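Local coordinates for protein MdbA (Actinomyces oris, PDB 4Z7X) that is a thiol-disulfide oxidoreductase of the thioredoxin superfamily that probably forms disulfide bonds in proteins exported by this bacterium, pilus subunits among them, at residues A111-A119 with V160-F168. Residues are numbered along the deposited sequence; the frame is centred on the assembly and turned at random. Where two conformers were deposited one is given.
Sequences AMGVVLDEA and VPKEVSAKF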
ATOM      1  N   ALA A 111      10.781   4.418   4.540  1.00 10.19           N
ATOM      2  CA  ALA A 111      11.060   3.123   5.147  1.00 10.82           C
ATOM      3  C   ALA A 111      10.465   1.999   4.276  1.00 10.39           C
ATOM      4  O   ALA A 111      11.107   0.981   4.052  1.00 10.83           O
ATOM      5  CB  ALA A 111      10.481   3.034   6.546  1.00 12.78           C
HETATM    6  N   MSE A 112       9.268   2.214   3.753  1.00  9.90           N
HETATM    7  CA  MSE A 112       8.643   1.236   2.855  0.70  9.65           C
HETATM    8  C   MSE A 112       9.470   1.034   1.613  1.00  9.69           C
HETATM    9  O   MSE A 112       9.569  -0.080   1.108  1.00  9.48           O
HETATM   10  CB  MSE A 112       7.218   1.659   2.473  0.70  9.99           C
HETATM   11  CG  MSE A 112       6.534   0.666   1.505  0.70 12.72           C
HETATM   12 SE   MSE A 112       6.562  -1.251   2.084  0.46 11.70          SE
HETATM   13  CE  MSE A 112       4.963  -1.088   3.202  0.70 12.79           C
ATOM     14  N   GLY A 113      10.092   2.096   1.092  1.00  8.88           N
ATOM     15  CA  GLY A 113      10.942   1.955  -0.095  1.00  9.34           C
ATOM     16  C   GLY A 113      12.112   1.019   0.174  1.00 10.15           C
ATOM     17  O   GLY A 113      12.461   0.173  -0.657  1.00 10.40           O
ATOM     18  N   VAL A 114      12.717   1.155   1.350  1.00  9.76           N
ATOM     19  CA  VAL A 114      13.822   0.267   1.722  1.00 10.33           C
ATOM     20  C   VAL A 114      13.310  -1.175   1.824  1.00  9.19           C
ATOM     21  O   VAL A 114      13.941  -2.100   1.340  1.00 10.42           O
ATOM     22  CB  VAL A 114      14.424   0.693   3.088  1.00 10.34           C
ATOM     23  CG1 VAL A 114      15.441  -0.331   3.576  1.00 11.70           C
ATOM     24  CG2 VAL A 114      15.049   2.093   3.057  1.00 10.17           C
ATOM     25  N   VAL A 115      12.131  -1.360   2.451  1.00  9.13           N
ATOM     26  CA  VAL A 115      11.585  -2.697   2.562  1.00  8.84           C
ATOM     27  C   VAL A 115      11.296  -3.294   1.162  1.00  9.42           C
ATOM     28  O   VAL A 115      11.610  -4.468   0.899  1.00 11.17           O
ATOM     29  CB  VAL A 115      10.355  -2.730   3.503  1.00  8.40           C
ATOM     30  CG1 VAL A 115       9.751  -4.108   3.482  1.00 11.81           C
ATOM     31  CG2 VAL A 115      10.767  -2.354   4.881  1.00  9.63           C
ATOM     32  N   LEU A 116      10.646  -2.524   0.298  1.00  8.86           N
ATOM     33  CA  LEU A 116      10.389  -3.017  -1.050  1.00 10.46           C
ATOM     34  C   LEU A 116      11.638  -3.438  -1.780  1.00 10.00           C
ATOM     35  O   LEU A 116      11.659  -4.448  -2.482  1.00 12.79           O
ATOM     36  CB  LEU A 116       9.646  -1.976  -1.868  1.00  9.22           C
ATOM     37  CG  LEU A 116       8.187  -1.754  -1.440  1.00 11.33           C
ATOM     38  CD1 LEU A 116       7.575  -0.532  -2.107  1.00 11.87           C
ATOM     39  CD2 LEU A 116       7.295  -2.972  -1.722  1.00 13.13           C
ATOM     40  N   ASP A 117      12.680  -2.641  -1.639  1.00  9.70           N
ATOM     41  CA  ASP A 117      13.903  -2.883  -2.355  1.00 10.11           C
ATOM     42  C   ASP A 117      14.768  -3.982  -1.728  1.00 11.68           C
ATOM     43  O   ASP A 117      15.475  -4.667  -2.458  1.00 14.93           O
ATOM     44  CB  ASP A 117      14.743  -1.599  -2.445  1.00 11.04           C
ATOM     45  CG  ASP A 117      14.312  -0.673  -3.576  1.00 12.45           C
ATOM     46  OD1 ASP A 117      13.523  -1.099  -4.455  1.00 14.34           O
ATOM     47  OD2 ASP A 117      14.835   0.470  -3.621  1.00 13.77           O
ATOM     48  N   GLU A 118      14.734  -4.145  -0.395  1.00 11.71           N
ATOM     49  CA  GLU A 118      15.662  -5.037   0.276  0.70 13.83           C
ATOM     50  C   GLU A 118      15.031  -6.217   1.021  1.00 13.09           C
ATOM     51  O   GLU A 118      15.717  -7.201   1.330  1.00 16.22           O
ATOM     52  CB  GLU A 118      16.524  -4.243   1.236  0.70 16.60           C
ATOM     53  CG  GLU A 118      17.300  -3.133   0.544  0.70 21.12           C
ATOM     54  CD  GLU A 118      18.725  -3.049   1.033  0.70 28.52           C
ATOM     55  OE1 GLU A 118      18.989  -3.434   2.191  0.70 35.69           O
ATOM     56  OE2 GLU A 118      19.587  -2.627   0.250  0.70 39.93           O
ATOM     57  N   ALA A 119      13.744  -6.108   1.343  1.00 11.62           N
ATOM     58  CA  ALA A 119      13.038  -7.164   2.080  1.00 11.74           C
ATOM     59  C   ALA A 119      11.591  -7.295   1.567  1.00 12.89           C
ATOM     60  O   ALA A 119      10.631  -7.206   2.340  1.00 10.26           O
ATOM     61  CB  ALA A 119      13.053  -6.877   3.560  1.00 13.50           C
ATOM     62  N   VAL A 160      11.348  -8.081   9.374  1.00 12.19           N
ATOM     63  CA  VAL A 160      12.277  -7.519   8.434  1.00 10.88           C
ATOM     64  C   VAL A 160      13.695  -7.763   9.003  1.00 11.68           C
ATOM     65  O   VAL A 160      13.914  -7.598  10.196  1.00 13.28           O
ATOM     66  CB  VAL A 160      12.007  -6.021   8.259  1.00 10.83           C
ATOM     67  CG1 VAL A 160      13.121  -5.310   7.505  1.00 12.02           C
ATOM     68  CG2 VAL A 160      10.665  -5.755   7.600  1.00 14.61           C
ATOM     69  N   PRO A 161      14.656  -8.179   8.169  1.00 11.82           N
ATOM     70  CA  PRO A 161      16.009  -8.352   8.672  1.00 12.09           C
ATOM     71  C   PRO A 161      16.592  -7.076   9.292  1.00 11.38           C
ATOM     72  O   PRO A 161      16.353  -5.966   8.782  1.00 12.31           O
ATOM     73  CB  PRO A 161      16.791  -8.778   7.430  1.00 13.11           C
ATOM     74  CG  PRO A 161      15.772  -9.435   6.547  1.00 12.80           C
ATOM     75  CD  PRO A 161      14.573  -8.530   6.740  1.00 11.88           C
ATOM     76  N   LYS A 162      17.358  -7.222  10.380  1.00 11.24           N
ATOM     77  CA  LYS A 162      17.930  -6.071  11.058  1.00 12.80           C
ATOM     78  C   LYS A 162      18.796  -5.232  10.111  1.00 14.12           C
ATOM     79  O   LYS A 162      18.794  -4.009  10.204  1.00 14.96           O
ATOM     80  CB  LYS A 162      18.790  -6.507  12.257  1.00 14.56           C
ATOM     81  CG  LYS A 162      18.054  -7.032  13.457  1.00 18.78           C
ATOM     82  CD  LYS A 162      19.097  -7.450  14.497  1.00 24.26           C
ATOM     83  CE  LYS A 162      18.473  -7.810  15.825  1.00 35.29           C
ATOM     84  NZ  LYS A 162      17.324  -8.702  15.582  1.00 43.50           N
ATOM     85  N   GLU A 163      19.531  -5.878   9.198  1.00 13.66           N
ATOM     86  CA  GLU A 163      20.394  -5.137   8.277  1.00 14.27           C
ATOM     87  C   GLU A 163      19.586  -4.241   7.345  1.00 14.65           C
ATOM     88  O   GLU A 163      20.064  -3.224   6.868  1.00 17.53           O
ATOM     89  CB  GLU A 163      21.334  -6.023   7.503  1.00 20.94           C
ATOM     90  CG  GLU A 163      20.759  -7.052   6.611  1.00 29.56           C
ATOM     91  CD  GLU A 163      21.733  -7.560   5.540  1.00 43.91           C
ATOM     92  OE1 GLU A 163      21.243  -8.288   4.663  1.00 54.53           O
ATOM     93  OE2 GLU A 163      22.958  -7.252   5.560  1.00 58.66           O
ATOM     94  N   VAL A 164      18.341  -4.588   7.134  1.00 12.47           N
ATOM     95  CA  VAL A 164      17.448  -3.777   6.315  1.00 12.04           C
ATOM     96  C   VAL A 164      16.830  -2.614   7.092  1.00 10.74           C
ATOM     97  O   VAL A 164      16.858  -1.455   6.630  1.00 12.83           O
ATOM     98  CB  VAL A 164      16.348  -4.674   5.672  1.00 12.72           C
ATOM     99  CG1 VAL A 164      15.324  -3.846   4.880  1.00 12.29           C
ATOM    100  CG2 VAL A 164      17.022  -5.688   4.752  1.00 14.51           C
ATOM    101  N   SER A 165      16.250  -2.907   8.257  1.00 11.64           N
ATOM    102  CA  SER A 165      15.635  -1.843   9.035  1.00 12.75           C
ATOM    103  C   SER A 165      16.678  -0.810   9.507  1.00 12.51           C
ATOM    104  O   SER A 165      16.340   0.351   9.701  1.00 12.36           O
ATOM    105  CB  SER A 165      14.808  -2.391  10.173  1.00 12.60           C
ATOM    106  OG  SER A 165      15.642  -3.054  11.090  1.00 14.03           O
ATOM    107  N   ALA A 166      17.950  -1.231   9.632  1.00 11.05           N
ATOM    108  CA  ALA A 166      19.038  -0.311   9.974  1.00 13.01           C
ATOM    109  C   ALA A 166      19.230   0.793   8.963  1.00 12.99           C
ATOM    110  O   ALA A 166      19.828   1.801   9.298  1.00 13.86           O
ATOM    111  CB  ALA A 166      20.353  -1.081  10.196  1.00 15.75           C
ATOM    112  N   LYS A 167      18.686   0.606   7.750  1.00 12.23           N
ATOM    113  CA  LYS A 167      18.825   1.574   6.654  1.00 12.84           C
ATOM    114  C   LYS A 167      17.698   2.603   6.637  1.00 11.53           C
ATOM    115  O   LYS A 167      17.739   3.574   5.871  1.00 13.21           O
ATOM    116  CB  LYS A 167      18.868   0.837   5.316  1.00 12.64           C
ATOM    117  CG  LYS A 167      20.088  -0.064   5.179  1.00 16.05           C
ATOM    118  CD  LYS A 167      20.130  -0.752   3.855  1.00 19.66           C
ATOM    119  CE  LYS A 167      21.388  -1.643   3.791  1.00 26.93           C
ATOM    120  NZ  LYS A 167      21.648  -2.175   2.435  1.00 34.24           N
ATOM    121  N   PHE A 168      16.709   2.447   7.510  1.00 11.35           N
ATOM    122  CA  PHE A 168      15.561   3.355   7.472  1.00 12.63           C
ATOM    123  C   PHE A 168      15.974   4.791   7.782  1.00 11.97           C
ATOM    124  O   PHE A 168      15.540   5.715   7.085  1.00 12.00           O
ATOM    125  CB  PHE A 168      14.451   2.996   8.460  1.00 10.78           C
ATOM    126  CG  PHE A 168      13.685   1.736   8.171  1.00  9.82           C
ATOM    127  CD1 PHE A 168      13.803   1.012   6.986  1.00 10.81           C
ATOM    128  CD2 PHE A 168      12.774   1.291   9.120  1.00  9.78           C
ATOM    129  CE1 PHE A 168      13.049  -0.150   6.771  1.00 12.09           C
ATOM    130  CE2 PHE A 168      11.995   0.157   8.889  1.00 11.97           C
ATOM    131  CZ  PHE A 168      12.155  -0.568   7.725  1.00 12.18           C
TER
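F168 lays one face of its ring against A111, whose CB stands 3.7 Å from the ring centroid and 7° off the normal, a textbook CH-pi contact in which a small helical residue lets an aromatic come close. The opposite face lies over the CA of S165, the first residue of the type I beta turn that ends at F168, so the ring is held between the two segments. With CG beside the backbone N (chi1 -69°), the ring reaches in between the segments, and its far end meets V115, CZ lying 3.6 Å from CG2. Cutting F168 back to an alanine would probably open a gap between A111 and S165 and take from V115 CG2 its closest neighbour across the contact. V114 and V164 then slide past each other, their CG1 atoms 3.8 Å apart, and A119 CB, just past the end of its helix, closes on P161 CD at 3.9 Å. At the exposed margin E118 rests its CB on V164 and crosses K167 at about a right angle; the extended lysine brings NZ to 3.0 Å from E118 OE1 on the carboxylate's syn side, forming a salt bridge. The contact thus fastens the C-terminal half of helix 103-118 to the short helix 162-165 and the start of helix 168-174, within the helical part inserted between strands 91-96 and 198-201 of the thioredoxin fold, while F126 of helix 123-140 and V152 and A155 of helix 148-157 also pack on F168.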